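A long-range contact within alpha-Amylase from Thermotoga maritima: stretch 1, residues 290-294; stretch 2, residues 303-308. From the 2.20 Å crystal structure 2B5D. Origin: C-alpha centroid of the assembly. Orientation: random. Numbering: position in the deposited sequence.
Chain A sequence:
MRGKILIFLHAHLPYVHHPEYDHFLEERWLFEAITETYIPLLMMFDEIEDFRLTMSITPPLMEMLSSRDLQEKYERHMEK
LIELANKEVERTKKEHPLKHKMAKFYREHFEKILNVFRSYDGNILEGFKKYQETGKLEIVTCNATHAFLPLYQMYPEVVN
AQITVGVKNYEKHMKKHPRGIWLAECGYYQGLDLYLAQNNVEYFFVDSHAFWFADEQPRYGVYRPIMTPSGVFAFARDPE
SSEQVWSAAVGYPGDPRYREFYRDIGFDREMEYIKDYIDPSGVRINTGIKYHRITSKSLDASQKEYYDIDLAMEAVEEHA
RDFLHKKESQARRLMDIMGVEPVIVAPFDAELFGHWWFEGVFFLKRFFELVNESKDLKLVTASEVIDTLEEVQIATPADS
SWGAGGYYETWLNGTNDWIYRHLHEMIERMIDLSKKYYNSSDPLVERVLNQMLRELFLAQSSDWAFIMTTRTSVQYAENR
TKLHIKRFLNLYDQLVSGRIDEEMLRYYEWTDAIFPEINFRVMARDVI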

# COMPACT_ATOMS: atom_id res chain seq x y z
N LYS A 290 8.92 -22.98 20.60
CA LYS A 290 8.27 -23.71 19.51
C LYS A 290 8.24 -25.21 19.82
O LYS A 290 9.26 -25.78 20.22
CB LYS A 290 9.05 -23.50 18.20
CG LYS A 290 9.60 -22.11 17.93
CD LYS A 290 9.97 -22.02 16.47
CE LYS A 290 10.99 -20.94 16.20
NZ LYS A 290 10.37 -19.64 15.86
N TYR A 291 7.09 -25.85 19.60
CA TYR A 291 6.85 -27.22 20.08
C TYR A 291 6.67 -28.31 19.02
O TYR A 291 6.59 -29.47 19.36
CB TYR A 291 5.61 -27.21 20.98
CG TYR A 291 5.74 -26.44 22.30
CD1 TYR A 291 4.85 -25.44 22.62
CD2 TYR A 291 6.73 -26.75 23.23
CE1 TYR A 291 4.95 -24.74 23.82
CE2 TYR A 291 6.84 -26.07 24.45
CZ TYR A 291 5.95 -25.08 24.73
OH TYR A 291 6.04 -24.40 25.92
N HIS A 292 6.62 -27.96 17.75
CA HIS A 292 6.38 -28.94 16.70
C HIS A 292 7.64 -29.31 15.91
O HIS A 292 8.61 -28.54 15.85
CB HIS A 292 5.27 -28.45 15.78
CG HIS A 292 4.00 -28.12 16.51
ND1 HIS A 292 3.86 -26.99 17.30
CD2 HIS A 292 2.82 -28.78 16.60
CE1 HIS A 292 2.64 -26.96 17.81
NE2 HIS A 292 1.99 -28.03 17.40
N ARG A 293 7.63 -30.53 15.38
CA ARG A 293 8.64 -30.96 14.45
C ARG A 293 8.08 -30.81 13.02
O ARG A 293 6.86 -30.72 12.84
CB ARG A 293 9.08 -32.40 14.73
CG ARG A 293 7.96 -33.42 14.78
CD ARG A 293 8.47 -34.78 15.25
NE ARG A 293 7.46 -35.81 15.03
CZ ARG A 293 7.34 -36.55 13.94
NH1 ARG A 293 8.18 -36.41 12.92
NH2 ARG A 293 6.36 -37.44 13.86
N ILE A 294 8.95 -30.82 12.02
CA ILE A 294 8.53 -30.64 10.63
C ILE A 294 7.47 -31.68 10.22
O ILE A 294 6.56 -31.35 9.44
CB ILE A 294 9.75 -30.60 9.65
CG1 ILE A 294 10.65 -29.39 9.97
CG2 ILE A 294 9.31 -30.60 8.16
CD1 ILE A 294 12.04 -29.48 9.41
N GLN A 303 -1.36 -30.28 10.77
CA GLN A 303 -1.16 -31.70 11.04
C GLN A 303 0.20 -32.04 11.66
O GLN A 303 0.56 -33.22 11.77
CB GLN A 303 -1.38 -32.50 9.76
CG GLN A 303 -2.83 -32.45 9.23
CD GLN A 303 -3.06 -33.45 8.10
OE1 GLN A 303 -2.58 -34.58 8.17
NE2 GLN A 303 -3.75 -33.02 7.04
N LYS A 304 0.93 -31.01 12.08
CA LYS A 304 2.27 -31.14 12.63
C LYS A 304 2.33 -31.71 14.04
O LYS A 304 1.62 -31.27 14.94
CB LYS A 304 3.02 -29.79 12.57
CG LYS A 304 3.38 -29.45 11.13
CD LYS A 304 4.45 -28.43 11.02
CE LYS A 304 4.55 -27.95 9.59
NZ LYS A 304 5.48 -28.77 8.74
N GLU A 305 3.21 -32.68 14.22
CA GLU A 305 3.37 -33.33 15.49
C GLU A 305 4.35 -32.63 16.40
O GLU A 305 5.19 -31.85 15.95
CB GLU A 305 3.77 -34.79 15.28
CG GLU A 305 2.55 -35.60 14.94
CD GLU A 305 2.88 -36.96 14.42
OE1 GLU A 305 2.37 -37.28 13.32
OE2 GLU A 305 3.65 -37.70 15.10
N TYR A 306 4.24 -32.93 17.68
CA TYR A 306 5.08 -32.31 18.69
C TYR A 306 6.55 -32.72 18.59
O TYR A 306 6.88 -33.86 18.27
CB TYR A 306 4.51 -32.59 20.09
CG TYR A 306 3.26 -31.78 20.37
CD1 TYR A 306 2.03 -32.41 20.66
CD2 TYR A 306 3.29 -30.37 20.33
CE1 TYR A 306 0.87 -31.68 20.91
CE2 TYR A 306 2.13 -29.62 20.57
CZ TYR A 306 0.91 -30.29 20.87
OH TYR A 306 -0.24 -29.56 21.11
N TYR A 307 7.42 -31.75 18.87
CA TYR A 307 8.87 -31.95 18.82
C TYR A 307 9.35 -32.89 19.92
O TYR A 307 9.05 -32.70 21.12
CB TYR A 307 9.59 -30.59 18.94
CG TYR A 307 11.10 -30.63 18.79
CD1 TYR A 307 11.70 -31.10 17.60
CD2 TYR A 307 11.93 -30.17 19.80
CE1 TYR A 307 13.07 -31.12 17.45
CE2 TYR A 307 13.31 -30.18 19.66
CZ TYR A 307 13.87 -30.66 18.48
OH TYR A 307 15.24 -30.66 18.34
N ASP A 308 10.12 -33.89 19.49
CA ASP A 308 10.84 -34.79 20.38
C ASP A 308 12.32 -34.59 20.12
O ASP A 308 12.83 -34.98 19.08
CB ASP A 308 10.44 -36.24 20.11
CG ASP A 308 11.11 -37.23 21.08
OD1 ASP A 308 10.65 -38.39 21.12
OD2 ASP A 308 12.09 -36.87 21.79
O HOH W 1 6.09 -36.12 17.80

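Two segments need not belong to a regular sheet to pair as strands do, and this contact in the alpha-amylase of Thermotoga maritima does so through a single bridge. A single beta bridge joins His292 to Tyr306, whose CA atoms lie 4.1 Å apart, yet the bonds that make it come from neighbouring residues. Tyr307 N donates to Tyr291 O at 2.5 Å, a very short and nearly linear hydrogen bond (174°), and Arg293 N donates to Glu305 O at 2.8 Å. The same two carbonyls also receive CA-H...O contacts, Tyr306 CA to Tyr291 O at 3.3 Å and His292 CA to Glu305 O at 3.2 Å, so each oxygen meets both an amide and an alpha hydrogen.

Charged side chains extend the pairing. The chi1 p rotamer of Arg293, followed by a nearly extended chain, carries its guanidinium to Glu305, where NH2 and OE2 form a salt bridge at 3.0 Å, with the carboxylate oxygen near the guanidinium plane. A water accepts from Arg293 NE at 3.1 Å and donates to Tyr306 O at 2.4 Å, linking the same side chain to the opposing backbone. Lys304, whose CA-to-CB bond points toward the first stretch, reaches past Arg293 to place NZ 2.9 Å from Ile294 O, a hydrogen bond beyond the bridge itself.

Packing fills in around this polar framework. At the bridge, the CA-to-CB bonds of His292 and Tyr306 point away from the other stretch overall, though each CB still touches it, and the rings lie close: His292 NE2 is 3.5 Å from Tyr306 CE2, the ring centroids are 4.9 Å apart and their planes inclined by 33°, an oblique pairing. Lys304 O approaches the histidine edge, 3.2 Å from His292 CD2. Tyr291 CB packs 4.0 Å from Tyr306 CD2, while Arg293 CB lies at the edge of the Tyr307 ring, 4.1 Å from Tyr307 CD1.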